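Local coordinates for Hpr(Ser) kinase (Coxiella burnetii, PDB 3TQF), which probably phosphorylates a serine of the phosphocarrier protein HPr using ATP and removes that phosphate again, as its relatives do, at residues L110-P113 / L114-L117; N151-L154 / K155-Y159. All coordinates share one frame; numbering follows the deposited sequence.

Contact 1 of 2, residues L110-P113 / L114-L117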
ATOM      1  N   LEU A 110      -7.547  25.700  -6.485  1.00 68.23           N
ATOM      2  CA  LEU A 110      -8.743  24.899  -6.234  1.00 66.14           C
ATOM      3  C   LEU A 110      -9.902  25.830  -5.883  1.00 68.76           C
ATOM      4  O   LEU A 110      -9.808  26.620  -4.939  1.00 71.69           O
ATOM      5  CB  LEU A 110      -8.477  23.914  -5.089  1.00 64.58           C
ATOM      6  CG  LEU A 110      -8.930  22.471  -5.308  1.00 61.34           C
ATOM      7  CD1 LEU A 110      -8.560  21.629  -4.088  1.00 60.78           C
ATOM      8  CD2 LEU A 110     -10.430  22.391  -5.608  1.00 61.19           C
ATOM      9  N   ASP A 111     -10.986  25.745  -6.652  1.00 67.93           N
ATOM     10  CA  ASP A 111     -12.147  26.617  -6.453  1.00 70.48           C
ATOM     11  C   ASP A 111     -12.973  26.130  -5.268  1.00 69.58           C
ATOM     12  O   ASP A 111     -13.352  26.913  -4.394  1.00 72.59           O
ATOM     13  CB  ASP A 111     -13.023  26.646  -7.711  1.00 70.22           C
ATOM     14  CG  ASP A 111     -12.284  27.181  -8.932  1.00 71.86           C
ATOM     15  OD1 ASP A 111     -11.988  28.399  -8.970  1.00 75.68           O
ATOM     16  OD2 ASP A 111     -12.011  26.379  -9.859  1.00 70.24           O
ATOM     17  N   ASP A 112     -13.240  24.828  -5.257  1.00 65.54           N
ATOM     18  CA  ASP A 112     -13.994  24.182  -4.195  1.00 64.54           C
ATOM     19  C   ASP A 112     -13.218  22.961  -3.709  1.00 61.24           C
ATOM     20  O   ASP A 112     -13.230  21.922  -4.369  1.00 58.24           O
ATOM     21  CB  ASP A 112     -15.368  23.762  -4.719  1.00 63.74           C
ATOM     22  CG  ASP A 112     -16.182  22.988  -3.693  1.00 63.64           C
ATOM     23  OD1 ASP A 112     -16.205  23.388  -2.507  1.00 66.12           O
ATOM     24  OD2 ASP A 112     -16.808  21.980  -4.084  1.00 62.29           O
ATOM     25  N   PRO A 113     -12.542  23.075  -2.552  1.00 61.97           N
ATOM     26  CA  PRO A 113     -11.732  21.961  -2.040  1.00 59.37           C
ATOM     27  C   PRO A 113     -12.539  20.777  -1.495  1.00 57.08           C
ATOM     28  O   PRO A 113     -11.954  19.749  -1.164  1.00 55.10           O
ATOM     29  CB  PRO A 113     -10.914  22.608  -0.920  1.00 62.21           C
ATOM     30  CG  PRO A 113     -11.743  23.755  -0.452  1.00 65.82           C
ATOM     31  CD  PRO A 113     -12.508  24.244  -1.649  1.00 65.86           C
ATOM     32  N   LEU A 114     -13.861  20.922  -1.402  1.00 57.47           N
ATOM     33  CA  LEU A 114     -14.744  19.825  -1.001  1.00 55.71           C
ATOM     34  C   LEU A 114     -15.077  18.901  -2.177  1.00 52.44           C
ATOM     35  O   LEU A 114     -15.731  17.875  -1.990  1.00 51.17           O
ATOM     36  CB  LEU A 114     -16.039  20.368  -0.389  1.00 58.23           C
ATOM     37  CG  LEU A 114     -15.923  21.013   0.997  1.00 61.71           C
ATOM     38  CD1 LEU A 114     -15.136  22.317   0.955  1.00 64.57           C
ATOM     39  CD2 LEU A 114     -17.305  21.258   1.589  1.00 63.90           C
ATOM     40  N   ASN A 115     -14.641  19.272  -3.380  1.00 51.35           N
ATOM     41  CA  ASN A 115     -14.819  18.447  -4.575  1.00 48.58           C
ATOM     42  C   ASN A 115     -13.519  18.323  -5.366  1.00 46.84           C
ATOM     43  O   ASN A 115     -12.596  19.107  -5.159  1.00 48.14           O
ATOM     44  CB  ASN A 115     -15.919  19.038  -5.462  1.00 49.65           C
ATOM     45  CG  ASN A 115     -17.306  18.588  -5.047  1.00 50.21           C
ATOM     46  OD1 ASN A 115     -18.069  19.353  -4.463  1.00 52.35           O
ATOM     47  ND2 ASN A 115     -17.632  17.332  -5.340  1.00 48.46           N
ATOM     48  N   PRO A 116     -13.438  17.337  -6.277  1.00 44.17           N
ATOM     49  CA  PRO A 116     -12.249  17.218  -7.122  1.00 42.86           C
ATOM     50  C   PRO A 116     -12.157  18.357  -8.130  1.00 44.16           C
ATOM     51  O   PRO A 116     -13.154  19.029  -8.391  1.00 45.46           O
ATOM     52  CB  PRO A 116     -12.454  15.888  -7.862  1.00 40.50           C
ATOM     53  CG  PRO A 116     -13.682  15.265  -7.298  1.00 40.43           C
ATOM     54  CD  PRO A 116     -14.457  16.325  -6.607  1.00 42.81           C
ATOM     55  N   LEU A 117     -10.971  18.569  -8.694  1.00 43.92           N
ATOM     56  CA  LEU A 117     -10.815  19.571  -9.736  1.00 45.53           C
ATOM     57  C   LEU A 117     -11.260  18.956 -11.052  1.00 44.16           C
ATOM     58  O   LEU A 117     -10.513  18.209 -11.681  1.00 42.59           O
ATOM     59  CB  LEU A 117      -9.368  20.074  -9.822  1.00 46.64           C
ATOM     60  CG  LEU A 117      -9.107  21.255 -10.771  1.00 48.73           C
ATOM     61  CD1 LEU A 117     -10.082  22.384 -10.526  1.00 51.17           C
ATOM     62  CD2 LEU A 117      -7.677  21.756 -10.622  1.00 50.04           C
TER

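Contact 2 of 2, residues N151-L154 / K155-Y159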
ATOM      1  N   ASN A 151     -16.538   7.615  -6.262  1.00 36.56           N
ATOM      2  CA  ASN A 151     -17.220   8.885  -6.015  1.00 38.13           C
ATOM      3  C   ASN A 151     -17.762   9.478  -7.296  1.00 38.55           C
ATOM      4  O   ASN A 151     -18.858  10.039  -7.310  1.00 40.14           O
ATOM      5  CB  ASN A 151     -16.283   9.905  -5.343  1.00 38.42           C
ATOM      6  CG  ASN A 151     -16.477   9.983  -3.842  1.00 39.60           C
ATOM      7  OD1 ASN A 151     -16.978   9.055  -3.216  1.00 40.17           O
ATOM      8  ND2 ASN A 151     -16.085  11.103  -3.259  1.00 40.86           N
ATOM      9  N   HIS A 152     -16.989   9.358  -8.371  1.00 37.72           N
ATOM     10  CA  HIS A 152     -17.414   9.863  -9.670  1.00 38.36           C
ATOM     11  C   HIS A 152     -18.670   9.140 -10.161  1.00 39.41           C
ATOM     12  O   HIS A 152     -19.605   9.776 -10.646  1.00 40.60           O
ATOM     13  CB  HIS A 152     -16.292   9.742 -10.706  1.00 37.12           C
ATOM     14  CG  HIS A 152     -16.705  10.155 -12.080  1.00 37.57           C
ATOM     15  ND1 HIS A 152     -16.769  11.474 -12.471  1.00 38.96           N
ATOM     16  CD2 HIS A 152     -17.111   9.426 -13.146  1.00 37.56           C
ATOM     17  CE1 HIS A 152     -17.187  11.539 -13.724  1.00 39.84           C
ATOM     18  NE2 HIS A 152     -17.401  10.309 -14.156  1.00 39.05           N
ATOM     19  N   ARG A 153     -18.688   7.818 -10.028  1.00 39.31           N
ATOM     20  CA  ARG A 153     -19.833   7.025 -10.453  1.00 40.86           C
ATOM     21  C   ARG A 153     -21.087   7.392  -9.671  1.00 42.94           C
ATOM     22  O   ARG A 153     -22.170   7.492 -10.247  1.00 44.58           O
ATOM     23  CB  ARG A 153     -19.543   5.534 -10.300  1.00 40.57           C
ATOM     24  CG  ARG A 153     -20.746   4.641 -10.562  1.00 42.61           C
ATOM     25  CD  ARG A 153     -20.324   3.277 -11.051  1.00 43.36           C
ATOM     26  NE  ARG A 153     -21.449   2.346 -11.037  1.00 46.23           N
ATOM     27  CZ  ARG A 153     -21.723   1.482 -10.060  1.00 47.78           C
ATOM     28  NH1 ARG A 153     -20.953   1.392  -8.980  1.00 47.34           N
ATOM     29  NH2 ARG A 153     -22.785   0.693 -10.172  1.00 50.44           N
ATOM     30  N   LEU A 154     -20.947   7.589  -8.364  1.00 43.41           N
ATOM     31  CA  LEU A 154     -22.067   8.054  -7.553  1.00 45.61           C
ATOM     32  C   LEU A 154     -22.547   9.426  -8.022  1.00 46.92           C
ATOM     33  O   LEU A 154     -23.747   9.674  -8.103  1.00 48.74           O
ATOM     34  CB  LEU A 154     -21.689   8.104  -6.071  1.00 45.80           C
ATOM     35  CG  LEU A 154     -21.553   6.753  -5.372  1.00 45.76           C
ATOM     36  CD1 LEU A 154     -21.073   6.952  -3.947  1.00 46.39           C
ATOM     37  CD2 LEU A 154     -22.873   5.998  -5.394  1.00 47.74           C
ATOM     38  N   LYS A 155     -21.605  10.305  -8.343  1.00 46.51           N
ATOM     39  CA  LYS A 155     -21.932  11.653  -8.805  1.00 48.28           C
ATOM     40  C   LYS A 155     -22.679  11.652 -10.146  1.00 49.11           C
ATOM     41  O   LYS A 155     -23.641  12.396 -10.324  1.00 50.92           O
ATOM     42  CB  LYS A 155     -20.660  12.503  -8.901  1.00 47.57           C
ATOM     43  CG  LYS A 155     -20.926  13.946  -9.301  1.00 50.41           C
ATOM     44  CD  LYS A 155     -19.832  14.899  -8.832  1.00 51.99           C
ATOM     45  CE  LYS A 155     -20.253  16.359  -9.050  1.00 55.31           C
ATOM     46  NZ  LYS A 155     -19.374  17.332  -8.325  1.00 57.02           N
HETATM   47  N   MSE A 156     -22.237  10.812 -11.080  1.00 48.22           N
HETATM   48  CA  MSE A 156     -22.896  10.682 -12.379  1.00 49.40           C
HETATM   49  C   MSE A 156     -24.280  10.074 -12.230  1.00 51.03           C
HETATM   50  O   MSE A 156     -25.204  10.466 -12.936  1.00 53.07           O
HETATM   51  CB  MSE A 156     -22.063   9.827 -13.342  1.00 48.21           C
HETATM   52  CG  MSE A 156     -20.761  10.472 -13.827  1.00 48.04           C
HETATM   53 SE   MSE A 156     -20.942  12.298 -14.530  1.00 52.32          SE
HETATM   54  CE  MSE A 156     -20.482  13.289 -12.917  1.00 52.30           C
ATOM     55  N   GLU A 157     -24.420   9.114 -11.320  1.00 50.59           N
ATOM     56  CA  GLU A 157     -25.731   8.554 -10.998  1.00 52.57           C
ATOM     57  C   GLU A 157     -26.623   9.587 -10.310  1.00 54.36           C
ATOM     58  O   GLU A 157     -27.843   9.507 -10.395  1.00 56.57           O
ATOM     59  CB  GLU A 157     -25.586   7.301 -10.132  1.00 52.14           C
ATOM     60  CG  GLU A 157     -25.151   6.084 -10.933  1.00 51.65           C
ATOM     61  CD  GLU A 157     -24.712   4.921 -10.074  1.00 51.84           C
ATOM     62  OE1 GLU A 157     -25.004   4.923  -8.858  1.00 53.37           O
ATOM     63  OE2 GLU A 157     -24.074   3.995 -10.623  1.00 51.31           O
ATOM     64  N   GLY A 158     -26.003  10.545  -9.628  1.00 53.71           N
ATOM     65  CA  GLY A 158     -26.716  11.662  -9.033  1.00 55.71           C
ATOM     66  C   GLY A 158     -27.349  12.569 -10.068  1.00 57.40           C
ATOM     67  O   GLY A 158     -28.488  13.009  -9.892  1.00 59.97           O
ATOM     68  N   TYR A 159     -26.620  12.857 -11.147  1.00 56.18           N
ATOM     69  CA  TYR A 159     -27.158  13.681 -12.232  1.00 58.00           C
ATOM     70  C   TYR A 159     -28.216  12.928 -13.017  1.00 58.96           C
ATOM     71  O   TYR A 159     -29.210  13.513 -13.431  1.00 61.60           O
ATOM     72  CB  TYR A 159     -26.056  14.154 -13.188  1.00 57.01           C
ATOM     73  CG  TYR A 159     -25.084  15.149 -12.581  1.00 58.00           C
ATOM     74  CD1 TYR A 159     -25.539  16.277 -11.895  1.00 61.62           C
ATOM     75  CD2 TYR A 159     -23.706  14.974 -12.710  1.00 57.22           C
ATOM     76  CE1 TYR A 159     -24.648  17.191 -11.338  1.00 62.32           C
ATOM     77  CE2 TYR A 159     -22.807  15.885 -12.157  1.00 57.86           C
ATOM     78  CZ  TYR A 159     -23.284  16.991 -11.473  1.00 60.40           C
ATOM     79  OH  TYR A 159     -22.400  17.894 -10.925  1.00 61.42           O
TER

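Contact 1 of 2, residues L110-P113 / L114-L117
Asp112 and Leu114 set their side chains nearly at a right angle to one another, with the carboxylate OD1 of Asp112 3.7 Å from CB of Leu114. Asp112 carries its CG opposite its own backbone N (chi1 176°), which lays the carboxylate alongside the advancing chain, where it also meets the side chain of Asn115. There OD2 of Asp112 lies 3.4 Å from CB of Asn115, and the planes of the carboxylate and the amide are turned 50° apart, so the two flat groups neither stack nor share a plane. Pro113 and Leu114, by contrast, run side by side and point the same way, CG of the proline ring resting 3.9 Å from the methyl CD1 of Leu114.

The arrangement is a worked example of the type I beta turn, here spanning Asp112 to Asn115. Proline occupies the second position, where its ring restrains phi to the value the turn needs, and aspartate the first; both are familiar choices in this motif. The turn is closed by N of Asn115, which donates to O of Asp112 at 3.2 Å, approaching from above the carbonyl plane. Beyond it the chain doubles back, and CD2 of Leu110 comes within 4.0 Å of O of Asn115, a loose van der Waals approach of a methyl to a carbonyl oxygen on the inner side of the bend.

Leu114 and Pro116 pack on Ile77 and Ile75 of the second subunit, so this surface turn also belongs to a subunit interface. Within its own chain it lies in the loop between strand 92-102 and strand 117-123, where Leu117 leads into the sheet, pairing through its backbone with Leu132 of strand 126-134.

Contact 2 of 2, residues N151-L154 / K155-Y159
His152 swings CG away from its backbone N (chi1 176°), whereas Met156, modelled as selenomethionine and one turn later, keeps CG beside the N (chi1 -70°) and then bends twice; together these torsions bring the Met156 chain over one face of the imidazole. The closest approach is by CG of Met156, 3.8 Å from the centroid of the His152 ring in a CH-pi contact. The selenium lies farther off, SE being 4.5 Å from the same centroid in an oblique selenium-aromatic approach, and the terminal CE reaches to 3.8 Å from CE1 of His152. The ring's rotation is also restrained, since ND1 of His152 is hydrogen-bonded to the hydroxyl of Tyr118.

A parallel case of i to i+4 pairing follows one residue on. Arg153 extends from CG to NE, and Glu157, its CG beside the backbone N and its chain extended beyond, sets OE2 3.1 Å from NE of Arg153. The carboxylate stands almost perpendicular to the guanidinium, 86° between the planes, and OE2 sits over the guanidinium face, making this salt bridge one of charge alone, with no N-H directed at the oxygen.

Both pairs ride on a regular stretch of the C-terminal helix 141-165, and the spacing of four that joins the side chains is also that of the alpha-helical backbone. N of Met156 meets O of His152 at 2.9 Å, and Glu157 N meets Arg153 O at 3.0 Å; Lys155 bonds to Asn151 and Gly158 to Leu154 in the same way.

Arg153 has a second acidic partner, for its NH1 makes a salt bridge to Asp15, probably sharing the positive charge between two carboxylates. Asn151 and Leu154 pack on Leu83 of the second subunit.

Followed from the N terminus, the chain passes through strand 92-102 and reaches contact 1, whose turn reverses it before strand 117-123. Strand 126-134 comes next, and contact 2 then lies within the long helix 141-165. The two are in series, neither nested nor crossed, and each is local: the first closes a tight bend, the second joins successive helical turns and closes no loop. Their centres are about 16 Å apart, yet the side chains of Asn115 and Lys155 touch, and Tyr118, just beyond contact 1, ties strand 117-123 to the helix. Both contacts meet the second subunit, at Ile77 through Leu114 and, by a weak hydrogen bond, through Asn151.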